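Local coordinates for protein amphiphysin (Drosophila melanogaster, PDB 1URU) that probably binds curved membranes as a dimer through its crescent-shaped coiled-coil BAR domain, sensing membrane curvature during endocytosis, at residues Val31-Thr34 and Asp40-Leu43; Asn44-Gln49 and Gly126-Met131; Ala107-Lys112 and Gln216-Glu221; Val135-Arg140 and Glu183-Glu188. One frame throughout, in Å; residues are numbered along the deposited sequence.

The four contacts sample the long three-helix coiled coil of a BAR domain subunit, built from helices 35-84, 92-156 and 172-239. Contact 1 closes first along the chain, tying the entry loop to the first helix. Contact 2 pairs the first helix with the second, while contacts 3 and 4 both pair the second with the third, contact 4 nested inside the loop that contact 3 closes. Contacts 1, 2 and 4 cluster, with centres 15 to 17 Å apart, and contacts 1 and 4 touch through Leu43 and Val135. The centre of contact 3, beside the second subunit, lies about 45 Å from those of contacts 1 and 4, which are across the chain's centre, toward the arm.

Contact 1 (Val31-Thr34 and Asp40-Leu43); sequences VDRT and DDHL
Arg33 and Asp41 form a salt bridge between the loop entering a BAR domain's coiled coil and the second turn of its first long helix, 35-84. These two residues supply almost all of the modest 78 Å² buried here. Their side chains approach from opposite directions, and the link is made at a single point: Arg33 NE lies 3.0 Å from Asp41 OD2. The hydrogen bond within the salt bridge is weak, since the N-H...O angle is just 120°. Although the guanidinium and carboxylate planes are within 22° of each other, OD2 meets the arginine obliquely, and this is no paired, two-pronged arrangement.

Asp41 holds CG beside its backbone N and anti to its carbonyl carbon (chi1 -76°), which extends the carboxylate from the helix toward the loop. The arginine chain bends at both chi2 and chi3 to present NE. Further back, Arg33 NH1 makes a weak hydrogen bond to the carbonyl oxygen of Lys30, and Thr34 is the N-cap of the helix, with OG1 accepting from the backbone N of Glu37. The example illustrates how a surface ion pair can add a side-chain tether to a capped helix start; here the attraction would be mainly electrostatic. Beyond NE, the same carboxylate oxygen has Arg33 CD as its next neighbour, with CD and OD2 3.6 Å apart.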
loop_
_atom_site.group_PDB
_atom_site.type_symbol
_atom_site.label_atom_id
_atom_site.label_comp_id
_atom_site.label_asym_id
_atom_site.label_seq_id
_atom_site.Cartn_x
_atom_site.Cartn_y
_atom_site.Cartn_z
ATOM N N VAL A 31 23.476 9.658 42.311
ATOM C CA VAL A 31 23.626 10.927 43.021
ATOM C C VAL A 31 25.050 11.389 43.301
ATOM O O VAL A 31 25.215 12.486 43.797
ATOM C CB VAL A 31 22.864 10.917 44.354
ATOM C CG1 VAL A 31 21.365 10.702 44.127
ATOM C CG2 VAL A 31 23.445 9.858 45.304
ATOM N N ASP A 32 26.069 10.595 42.982
ATOM C CA ASP A 32 27.467 11.039 43.151
ATOM C C ASP A 32 28.150 11.607 41.888
ATOM O O ASP A 32 29.364 11.845 41.900
ATOM C CB ASP A 32 28.329 9.946 43.801
ATOM C CG ASP A 32 28.524 8.708 42.925
ATOM O OD1 ASP A 32 29.651 8.167 43.007
ATOM O OD2 ASP A 32 27.659 8.183 42.163
ATOM N N ARG A 33 27.356 11.878 40.842
ATOM C CA ARG A 33 27.885 12.409 39.579
ATOM C C ARG A 33 28.374 13.846 39.731
ATOM O O ARG A 33 27.873 14.610 40.559
ATOM C CB ARG A 33 26.877 12.374 38.399
ATOM C CG ARG A 33 25.668 11.462 38.499
ATOM C CD ARG A 33 25.224 10.745 37.209
ATOM N NE ARG A 33 24.146 11.360 36.402
ATOM C CZ ARG A 33 22.909 11.681 36.805
ATOM N NH1 ARG A 33 22.496 11.518 38.059
ATOM N NH2 ARG A 33 22.062 12.195 35.929
ATOM N N THR A 34 29.365 14.197 38.918
ATOM C CA THR A 34 29.812 15.578 38.779
ATOM C C THR A 34 28.832 16.232 37.836
ATOM O O THR A 34 28.000 15.540 37.265
ATOM C CB THR A 34 31.215 15.654 38.192
ATOM O OG1 THR A 34 31.220 15.045 36.901
ATOM C CG2 THR A 34 32.251 14.847 39.032
ATOM N N ASP A 40 26.888 14.570 30.316
ATOM C CA ASP A 40 27.123 13.444 29.434
ATOM C C ASP A 40 25.908 12.566 29.347
ATOM O O ASP A 40 25.576 12.102 28.283
ATOM C CB ASP A 40 28.278 12.597 29.947
ATOM C CG ASP A 40 29.577 12.922 29.262
ATOM O OD1 ASP A 40 29.973 12.115 28.378
ATOM O OD2 ASP A 40 30.253 13.945 29.525
ATOM N N ASP A 41 25.271 12.311 30.482
ATOM C CA ASP A 41 24.081 11.480 30.518
ATOM C C ASP A 41 22.969 12.137 29.728
ATOM O O ASP A 41 22.225 11.449 29.036
ATOM C CB ASP A 41 23.628 11.209 31.952
ATOM C CG ASP A 41 24.489 10.169 32.659
ATOM O OD1 ASP A 41 25.408 9.610 32.041
ATOM O OD2 ASP A 41 24.340 9.865 33.858
ATOM N N HIS A 42 22.865 13.459 29.829
ATOM C CA HIS A 42 21.906 14.230 29.034
ATOM C C HIS A 42 22.167 14.092 27.541
ATOM O O HIS A 42 21.233 14.059 26.742
ATOM C CB HIS A 42 21.968 15.710 29.373
ATOM C CG HIS A 42 21.347 16.070 30.681
ATOM N ND1 HIS A 42 20.010 15.884 30.944
ATOM C CD2 HIS A 42 21.879 16.621 31.795
ATOM C CE1 HIS A 42 19.744 16.309 32.168
ATOM N NE2 HIS A 42 20.863 16.760 32.706
ATOM N N LEU A 43 23.443 14.032 27.180
ATOM C CA LEU A 43 23.852 13.784 25.808
ATOM C C LEU A 43 23.438 12.421 25.296
ATOM O O LEU A 43 23.038 12.319 24.156
ATOM C CB LEU A 43 25.374 13.885 25.676
ATOM C CG LEU A 43 26.006 15.267 25.659
ATOM C CD1 LEU A 43 27.445 15.132 25.167
ATOM C CD2 LEU A 43 25.235 16.224 24.770
#

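Contact 2 (Asn44-Gln49 and Gly126-Met131); sequences NNFNRQ and GQFPEM
Phe46 and Phe128 meet in the buried interior of the BAR coiled coil, where helices 35-84 and 92-156 run roughly antiparallel; the axes of the two short segments are 142° apart in direction and approach to 10.9 Å. The rings slide past one another obliquely, with centroids 5.8 Å apart and planes at 41°, and Phe46 CE1 comes to 3.5 Å from Phe128 CD2 at the latter ring's edge. Phe46 also brings CZ near the Phe128 backbone oxygen, which lies close to the plane of the Phe46 ring at its edge. On the selenomethionine Met131, it is CB and CG that touch Phe46 CE1, while the bent chain carries the selenium elsewhere.

Gln49 meets the edge of the Phe128 ring one atom further round, at CE2 and CZ, its chain crossing at about a right angle. That extended chain, with CG anti to the backbone N (chi1 -175°), sends the amide onward to helix 172-239, where NE2 donates to Leu196 O; NE2 is also hydrogen-bonded to Tyr124 OH, on helix 92-156. Tyr124 in turn meets Phe128 edge-to-face, so one residue braces both partners. Amide carbon and ring meet directly at Gln49 CD and Phe128 CE2, 3.5 Å apart.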
loop_
_atom_site.group_PDB
_atom_site.type_symbol
_atom_site.label_atom_id
_atom_site.label_comp_id
_atom_site.label_asym_id
_atom_site.label_seq_id
_atom_site.Cartn_x
_atom_site.Cartn_y
_atom_site.Cartn_z
ATOM N N ASN A 44 23.572 11.373 26.114
ATOM C CA ASN A 44 23.250 10.025 25.668
ATOM C C ASN A 44 21.788 9.949 25.387
ATOM O O ASN A 44 21.380 9.315 24.430
ATOM C CB ASN A 44 23.617 8.965 26.693
ATOM C CG ASN A 44 25.113 8.789 26.834
ATOM O OD1 ASN A 44 25.915 9.481 26.185
ATOM N ND2 ASN A 44 25.505 7.875 27.716
ATOM N N ASN A 45 21.014 10.623 26.225
ATOM C CA ASN A 45 19.564 10.666 26.120
ATOM C C ASN A 45 19.109 11.418 24.894
ATOM O O ASN A 45 18.073 11.122 24.361
ATOM C CB ASN A 45 18.966 11.369 27.340
ATOM C CG ASN A 45 18.973 10.510 28.588
ATOM O OD1 ASN A 45 19.318 9.320 28.554
ATOM N ND2 ASN A 45 18.604 11.123 29.716
ATOM N N PHE A 46 19.882 12.404 24.469
ATOM C CA PHE A 46 19.493 13.289 23.387
ATOM C C PHE A 46 19.826 12.639 22.048
ATOM O O PHE A 46 19.021 12.673 21.105
ATOM C CB PHE A 46 20.215 14.629 23.536
ATOM C CG PHE A 46 20.316 15.408 22.262
ATOM C CD1 PHE A 46 19.270 16.193 21.835
ATOM C CD2 PHE A 46 21.461 15.341 21.483
ATOM C CE1 PHE A 46 19.369 16.906 20.663
ATOM C CE2 PHE A 46 21.548 16.043 20.314
ATOM C CZ PHE A 46 20.494 16.828 19.905
ATOM N N ASN A 47 21.036 12.081 21.979
ATOM C CA ASN A 47 21.460 11.242 20.874
ATOM C C ASN A 47 20.446 10.137 20.606
ATOM O O ASN A 47 20.107 9.882 19.457
ATOM C CB ASN A 47 22.816 10.606 21.181
ATOM C CG ASN A 47 23.976 11.571 21.051
ATOM O OD1 ASN A 47 23.892 12.609 20.405
ATOM N ND2 ASN A 47 25.079 11.216 21.673
ATOM N N ARG A 48 19.968 9.499 21.672
ATOM C CA ARG A 48 18.968 8.430 21.571
ATOM C C ARG A 48 17.592 8.955 21.186
ATOM O O ARG A 48 16.841 8.279 20.475
ATOM C CB ARG A 48 18.844 7.651 22.892
ATOM C CG ARG A 48 19.815 6.460 23.037
ATOM C CD ARG A 48 19.862 5.776 24.440
ATOM N NE ARG A 48 19.196 6.575 25.478
ATOM C CZ ARG A 48 17.914 6.483 25.824
ATOM N NH1 ARG A 48 17.106 5.599 25.241
ATOM N NH2 ARG A 48 17.428 7.294 26.754
ATOM N N GLN A 49 17.256 10.146 21.678
ATOM C CA GLN A 49 15.975 10.782 21.357
ATOM C C GLN A 49 15.980 11.150 19.868
ATOM O O GLN A 49 14.997 10.915 19.178
ATOM C CB GLN A 49 15.740 12.020 22.234
ATOM C CG GLN A 49 14.388 12.686 22.065
ATOM C CD GLN A 49 14.212 13.951 22.917
ATOM O OE1 GLN A 49 15.159 14.450 23.508
ATOM N NE2 GLN A 49 12.991 14.452 22.983
ATOM N N GLY A 126 13.079 18.198 13.522
ATOM C CA GLY A 126 13.975 19.223 12.997
ATOM C C GLY A 126 14.639 20.045 14.082
ATOM O O GLY A 126 15.644 20.728 13.839
ATOM N N GLN A 127 14.103 19.990 15.294
ATOM C CA GLN A 127 14.711 20.739 16.379
ATOM C C GLN A 127 15.976 20.079 16.900
ATOM O O GLN A 127 16.780 20.749 17.538
ATOM C CB GLN A 127 13.711 21.024 17.499
ATOM C CG GLN A 127 13.293 19.833 18.310
ATOM C CD GLN A 127 11.941 20.020 18.974
ATOM O OE1 GLN A 127 11.439 21.128 19.082
ATOM N NE2 GLN A 127 11.351 18.925 19.416
ATOM N N PHE A 128 16.196 18.814 16.559
ATOM C CA PHE A 128 17.398 18.090 17.001
ATOM C C PHE A 128 18.745 18.513 16.374
ATOM O O PHE A 128 19.725 18.659 17.108
ATOM C CB PHE A 128 17.200 16.572 16.873
ATOM C CG PHE A 128 16.143 16.039 17.779
ATOM C CD1 PHE A 128 14.861 15.826 17.317
ATOM C CD2 PHE A 128 16.418 15.801 19.104
ATOM C CE1 PHE A 128 13.871 15.357 18.148
ATOM C CE2 PHE A 128 15.431 15.319 19.949
ATOM C CZ PHE A 128 14.147 15.106 19.463
ATOM N N PRO A 129 18.841 18.656 15.052
ATOM C CA PRO A 129 20.087 19.158 14.440
ATOM C C PRO A 129 20.584 20.520 14.948
ATOM O O PRO A 129 21.787 20.699 15.026
ATOM C CB PRO A 129 19.766 19.190 12.935
ATOM C CG PRO A 129 18.328 19.064 12.832
ATOM C CD PRO A 129 17.865 18.266 14.026
ATOM N N GLU A 130 19.688 21.436 15.303
ATOM C CA GLU A 130 20.080 22.776 15.805
ATOM C C GLU A 130 20.542 22.740 17.292
ATOM O O GLU A 130 21.305 23.580 17.759
ATOM C CB GLU A 130 18.898 23.748 15.597
ATOM C CG GLU A 130 19.146 25.232 15.880
ATOM C CD GLU A 130 17.882 26.082 15.638
ATOM O OE1 GLU A 130 16.823 25.831 16.290
ATOM O OE2 GLU A 130 17.930 27.001 14.774
HETATM N N MSE A 131 20.043 21.740 18.011
HETATM C CA MSE A 131 20.443 21.419 19.369
HETATM C C MSE A 131 21.791 20.768 19.340
HETATM O O MSE A 131 22.635 21.089 20.141
HETATM C CB MSE A 131 19.428 20.460 19.991
HETATM C CG MSE A 131 19.595 20.209 21.498
HETATM SE SE MSE A 131 19.666 21.883 22.731
HETATM C CE MSE A 131 17.870 22.318 22.773
#

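Contact 3 (Ala107-Lys112 and Gln216-Glu221); sequences ADFAHK and QVFHNE
Phe109 and Phe218 lie face against face as an offset stack, their planes only 9° from parallel and their centroids 4.0 Å apart. The overlap is mutual: CD2 of each phenylalanine sits over the centre of the other's ring, 3.7 Å above the plane. Each CB also lies over the partner's face near its CD1 atom, Phe109 CB lying 3.5 Å from Phe218 CD1 and Phe218 CB the same distance from Phe109 CD1. This near-symmetry follows from matching first torsions, since both residues place CG anti to the backbone N (chi1 -175° in Phe109, 164° in Phe218), and from backbones that come close, with the CA atoms of Phe109 and Phe218 5.9 Å apart. Two large aromatic groups are thereby accommodated between neighbouring helices by lying flat.

Toward the surface, Lys112 passes across Val217 at about a right angle. NZ of Lys112 reaches CG1 of Val217 at 3.8 Å, a loose approach at the more exposed side of the contact.

The stack joins helix 92-156 to helix 172-239. Tyr63 and Val67 of the third member of the coiled coil, helix 35-84, pack on Phe109, while Trp106, on helix 92-156 itself, meets Phe218 edge-to-face. Next to Phe218, His219 ND1 is hydrogen-bonded to His219 ND1 of the second subunit, setting this layer of the three helices directly beside the BAR dimer interface.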
loop_
_atom_site.group_PDB
_atom_site.type_symbol
_atom_site.label_atom_id
_atom_site.label_comp_id
_atom_site.label_asym_id
_atom_site.label_seq_id
_atom_site.Cartn_x
_atom_site.Cartn_y
_atom_site.Cartn_z
ATOM N N ALA A 107 -8.533 9.390 0.260
ATOM C CA ALA A 107 -7.925 10.712 0.170
ATOM C C ALA A 107 -7.880 11.506 1.498
ATOM O O ALA A 107 -6.920 12.247 1.697
ATOM C CB ALA A 107 -8.583 11.513 -0.907
ATOM N N ASP A 108 -8.887 11.380 2.384
ATOM C CA ASP A 108 -8.794 11.977 3.727
ATOM C C ASP A 108 -7.564 11.341 4.378
ATOM O O ASP A 108 -6.640 12.047 4.780
ATOM C CB ASP A 108 -10.011 11.730 4.658
ATOM C CG ASP A 108 -11.354 11.973 3.989
ATOM O OD1 ASP A 108 -11.382 12.732 2.999
ATOM O OD2 ASP A 108 -12.444 11.447 4.389
ATOM N N PHE A 109 -7.584 10.006 4.456
ATOM C CA PHE A 109 -6.535 9.187 5.049
ATOM C C PHE A 109 -5.167 9.702 4.629
ATOM O O PHE A 109 -4.375 10.083 5.471
ATOM C CB PHE A 109 -6.741 7.713 4.660
ATOM C CG PHE A 109 -5.770 6.749 5.308
ATOM C CD1 PHE A 109 -5.591 6.725 6.685
ATOM C CD2 PHE A 109 -5.038 5.850 4.528
ATOM C CE1 PHE A 109 -4.682 5.825 7.277
ATOM C CE2 PHE A 109 -4.147 4.956 5.099
ATOM C CZ PHE A 109 -3.960 4.941 6.468
ATOM N N ALA A 110 -4.912 9.788 3.333
ATOM C CA ALA A 110 -3.584 10.192 2.844
ATOM C C ALA A 110 -3.262 11.677 3.096
ATOM O O ALA A 110 -2.092 12.042 3.186
ATOM C CB ALA A 110 -3.430 9.860 1.351
ATOM N N HIS A 111 -4.295 12.519 3.185
ATOM C CA HIS A 111 -4.147 13.954 3.480
ATOM C C HIS A 111 -3.769 14.069 4.947
ATOM O O HIS A 111 -2.747 14.677 5.299
ATOM C CB HIS A 111 -5.452 14.728 3.132
ATOM C CG HIS A 111 -5.562 16.117 3.720
ATOM N ND1 HIS A 111 -4.938 17.226 3.176
ATOM C CD2 HIS A 111 -6.280 16.577 4.775
ATOM C CE1 HIS A 111 -5.248 18.300 3.887
ATOM N NE2 HIS A 111 -6.058 17.933 4.865
ATOM N N LYS A 112 -4.582 13.441 5.787
ATOM C CA LYS A 112 -4.380 13.465 7.218
ATOM C C LYS A 112 -2.992 12.908 7.592
ATOM O O LYS A 112 -2.378 13.406 8.529
ATOM C CB LYS A 112 -5.492 12.694 7.921
ATOM C CG LYS A 112 -6.902 13.292 7.822
ATOM C CD LYS A 112 -7.857 12.456 8.668
ATOM C CE LYS A 112 -9.337 12.857 8.581
ATOM N NZ LYS A 112 -10.247 11.615 8.594
ATOM N N GLN A 216 -8.029 4.718 12.470
ATOM C CA GLN A 216 -9.306 4.185 12.942
ATOM C C GLN A 216 -10.441 4.610 12.029
ATOM O O GLN A 216 -11.226 3.790 11.579
ATOM C CB GLN A 216 -9.575 4.634 14.396
ATOM C CG GLN A 216 -11.036 5.007 14.769
ATOM C CD GLN A 216 -11.979 3.827 14.737
ATOM O OE1 GLN A 216 -11.667 2.756 15.258
ATOM N NE2 GLN A 216 -13.139 4.017 14.125
ATOM N N VAL A 217 -10.518 5.907 11.761
ATOM C CA VAL A 217 -11.620 6.453 10.991
ATOM C C VAL A 217 -11.602 5.863 9.582
ATOM O O VAL A 217 -12.626 5.374 9.125
ATOM C CB VAL A 217 -11.586 8.005 10.998
ATOM C CG1 VAL A 217 -12.238 8.596 9.757
ATOM C CG2 VAL A 217 -12.257 8.537 12.258
ATOM N N PHE A 218 -10.439 5.885 8.921
ATOM C CA PHE A 218 -10.269 5.320 7.568
ATOM C C PHE A 218 -10.680 3.858 7.478
ATOM O O PHE A 218 -11.384 3.452 6.558
ATOM C CB PHE A 218 -8.816 5.445 7.127
ATOM C CG PHE A 218 -8.454 4.575 5.967
ATOM C CD1 PHE A 218 -8.882 4.892 4.685
ATOM C CD2 PHE A 218 -7.666 3.442 6.148
ATOM C CE1 PHE A 218 -8.539 4.097 3.601
ATOM C CE2 PHE A 218 -7.309 2.639 5.068
ATOM C CZ PHE A 218 -7.753 2.968 3.795
ATOM N N HIS A 219 -10.251 3.064 8.447
ATOM C CA HIS A 219 -10.479 1.639 8.392
ATOM C C HIS A 219 -11.940 1.295 8.678
ATOM O O HIS A 219 -12.490 0.382 8.089
ATOM C CB HIS A 219 -9.522 0.925 9.344
ATOM C CG HIS A 219 -8.172 0.681 8.753
ATOM N ND1 HIS A 219 -7.988 -0.090 7.631
ATOM C CD2 HIS A 219 -6.942 1.119 9.115
ATOM C CE1 HIS A 219 -6.700 -0.121 7.329
ATOM N NE2 HIS A 219 -6.040 0.594 8.223
ATOM N N ASN A 220 -12.563 2.054 9.563
ATOM C CA ASN A 220 -13.911 1.779 10.011
ATOM C C ASN A 220 -14.937 2.247 8.985
ATOM O O ASN A 220 -15.948 1.582 8.755
ATOM C CB ASN A 220 -14.157 2.476 11.343
ATOM C CG ASN A 220 -15.572 2.358 11.800
ATOM O OD1 ASN A 220 -16.239 3.353 12.003
ATOM N ND2 ASN A 220 -16.056 1.125 11.941
ATOM N N GLU A 221 -14.685 3.397 8.367
ATOM C CA GLU A 221 -15.550 3.858 7.283
ATOM C C GLU A 221 -15.367 2.967 6.066
ATOM O O GLU A 221 -16.338 2.473 5.534
ATOM C CB GLU A 221 -15.298 5.329 6.926
ATOM C CG GLU A 221 -15.662 6.352 8.002
ATOM C CD GLU A 221 -17.012 6.112 8.640
ATOM O OE1 GLU A 221 -17.989 5.822 7.917
ATOM O OE2 GLU A 221 -17.075 6.193 9.887
#

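Contact 4 (Val135-Arg140 and Glu183-Glu188); sequences VEKRNR and EILNTE
Arg138 and Leu185 bring helices 92-156 and 172-239 together in the arm of the BAR coiled coil, at a point where the CA atoms of these two residues are 5.9 Å apart. The short segments cross with an angle of -136°, consistent with an antiparallel pair, and the contact combines an apolar side with a polar one.

The apolar part centres on Leu185. Its CD1 methyl lies against the backbone of the opposite helix at the Lys137-Arg138 peptide, 3.3 Å from Arg138 N, and also meets the CB atoms of both residues. Lys137 crosses the leucine at about a right angle, so that its aliphatic chain covers CD1 and its amine ends near CD2.

The polar part belongs to Arg138 and Asn186, whose side chains run side by side in the same direction. Asn186 OD1 receives two N-H groups from one edge of the guanidinium: the bond from Arg138 NH2 to Asn186 OD1 is 3.1 Å long, whereas that from Arg138 NE to the same oxygen is weak at 3.4 Å. Holding CG anti to the backbone N, then bending at chi2, Arg138 turns this edge toward the amide.

Helix 35-84 adds a cation-pi interaction, between Arg138 and Phe39, which would hold the guanidinium from a second direction; Asn186 packs on Phe39 as well. The planes of guanidinium and amide are 55° apart: Asn186 OD1 lies nearly in the guanidinium plane, but Arg138 NH2 stands 45° out of the carbonyl plane.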
loop_
_atom_site.group_PDB
_atom_site.type_symbol
_atom_site.label_atom_id
_atom_site.label_comp_id
_atom_site.label_asym_id
_atom_site.label_seq_id
_atom_site.Cartn_x
_atom_site.Cartn_y
_atom_site.Cartn_z
ATOM N N VAL A 135 25.254 21.931 21.080
ATOM C CA VAL A 135 26.080 21.109 21.946
ATOM C C VAL A 135 27.534 21.089 21.493
ATOM O O VAL A 135 28.433 21.148 22.323
ATOM C CB VAL A 135 25.577 19.691 22.005
ATOM C CG1 VAL A 135 26.633 18.775 22.605
ATOM C CG2 VAL A 135 24.281 19.632 22.807
ATOM N N GLU A 136 27.754 20.990 20.182
ATOM C CA GLU A 136 29.095 21.011 19.590
ATOM C C GLU A 136 29.737 22.391 19.784
ATOM O O GLU A 136 30.950 22.509 19.826
ATOM C CB GLU A 136 29.036 20.616 18.094
ATOM C CG GLU A 136 28.864 19.112 17.881
ATOM C CD GLU A 136 28.302 18.696 16.512
ATOM O OE1 GLU A 136 27.346 19.310 16.004
ATOM O OE2 GLU A 136 28.800 17.693 15.950
ATOM N N LYS A 137 28.920 23.432 19.914
ATOM C CA LYS A 137 29.435 24.743 20.303
ATOM C C LYS A 137 29.860 24.774 21.774
ATOM O O LYS A 137 30.830 25.409 22.105
ATOM C CB LYS A 137 28.414 25.846 20.043
ATOM C CG LYS A 137 29.028 27.225 19.993
ATOM C CD LYS A 137 27.966 28.318 19.761
ATOM C CE LYS A 137 28.257 29.599 20.579
ATOM N NZ LYS A 137 27.001 30.316 20.978
ATOM N N ARG A 138 29.141 24.100 22.659
ATOM C CA ARG A 138 29.543 24.052 24.064
ATOM C C ARG A 138 30.845 23.286 24.180
ATOM O O ARG A 138 31.786 23.791 24.776
ATOM C CB ARG A 138 28.455 23.422 24.942
ATOM C CG ARG A 138 28.839 23.187 26.403
ATOM C CD ARG A 138 29.463 21.826 26.684
ATOM N NE ARG A 138 29.299 21.452 28.080
ATOM C CZ ARG A 138 30.009 20.518 28.719
ATOM N NH1 ARG A 138 30.959 19.825 28.096
ATOM N NH2 ARG A 138 29.754 20.258 30.004
ATOM N N ASN A 139 30.902 22.087 23.597
ATOM C CA ASN A 139 32.098 21.239 23.641
ATOM C C ASN A 139 33.312 21.972 23.067
ATOM O O ASN A 139 34.418 21.829 23.556
ATOM C CB ASN A 139 31.873 19.902 22.906
ATOM C CG ASN A 139 30.712 19.065 23.509
ATOM O OD1 ASN A 139 30.079 19.469 24.476
ATOM N ND2 ASN A 139 30.435 17.907 22.918
ATOM N N ARG A 140 33.101 22.796 22.058
ATOM C CA ARG A 140 34.200 23.527 21.434
ATOM C C ARG A 140 34.707 24.635 22.380
ATOM O O ARG A 140 35.891 24.695 22.705
ATOM C CB ARG A 140 33.691 24.091 20.104
ATOM C CG ARG A 140 34.679 24.823 19.221
ATOM C CD ARG A 140 34.044 25.280 17.906
ATOM N NE ARG A 140 33.207 24.209 17.339
ATOM C CZ ARG A 140 31.914 24.318 16.981
ATOM N NH1 ARG A 140 31.249 25.471 17.109
ATOM N NH2 ARG A 140 31.277 23.249 16.480
ATOM N N GLU A 183 30.311 29.334 30.277
ATOM C CA GLU A 183 29.376 29.320 31.413
ATOM C C GLU A 183 27.944 29.445 30.912
ATOM O O GLU A 183 27.106 28.618 31.231
ATOM C CB GLU A 183 29.657 30.471 32.415
ATOM C CG GLU A 183 30.644 30.210 33.565
ATOM C CD GLU A 183 30.899 31.465 34.435
ATOM O OE1 GLU A 183 30.167 32.479 34.233
ATOM O OE2 GLU A 183 31.818 31.449 35.315
ATOM N N ILE A 184 27.658 30.468 30.116
ATOM C CA ILE A 184 26.273 30.702 29.675
ATOM C C ILE A 184 25.766 29.523 28.845
ATOM O O ILE A 184 24.638 29.086 29.044
ATOM C CB ILE A 184 26.078 32.071 28.937
ATOM C CG1 ILE A 184 24.597 32.313 28.597
ATOM C CG2 ILE A 184 26.853 32.128 27.627
ATOM C CD1 ILE A 184 23.570 32.207 29.795
ATOM N N LEU A 185 26.604 29.000 27.955
ATOM C CA LEU A 185 26.229 27.883 27.090
ATOM C C LEU A 185 25.992 26.598 27.885
ATOM O O LEU A 185 24.937 26.005 27.772
ATOM C CB LEU A 185 27.318 27.619 26.048
ATOM C CG LEU A 185 27.106 27.947 24.570
ATOM C CD1 LEU A 185 27.900 26.958 23.736
ATOM C CD2 LEU A 185 25.641 27.937 24.143
ATOM N N ASN A 186 26.983 26.162 28.659
ATOM C CA ASN A 186 26.851 25.004 29.548
ATOM C C ASN A 186 25.605 25.044 30.426
ATOM O O ASN A 186 24.926 24.020 30.603
ATOM C CB ASN A 186 28.069 24.889 30.463
ATOM C CG ASN A 186 27.998 23.672 31.365
ATOM O OD1 ASN A 186 27.846 22.576 30.884
ATOM N ND2 ASN A 186 28.108 23.872 32.678
ATOM N N THR A 187 25.310 26.227 30.966
ATOM C CA THR A 187 24.160 26.405 31.856
ATOM C C THR A 187 22.850 26.247 31.088
ATOM O O THR A 187 21.908 25.597 31.567
ATOM C CB THR A 187 24.236 27.777 32.564
ATOM O OG1 THR A 187 25.133 27.681 33.676
ATOM C CG2 THR A 187 22.909 28.166 33.206
ATOM N N GLU A 188 22.812 26.843 29.896
ATOM C CA GLU A 188 21.652 26.767 29.022
ATOM C C GLU A 188 21.382 25.324 28.600
ATOM O O GLU A 188 20.237 24.902 28.533
ATOM C CB GLU A 188 21.848 27.636 27.785
ATOM C CG GLU A 188 21.412 29.077 27.974
ATOM C CD GLU A 188 21.826 29.973 26.815
ATOM O OE1 GLU A 188 21.996 29.450 25.683
ATOM O OE2 GLU A 188 21.975 31.204 27.031
#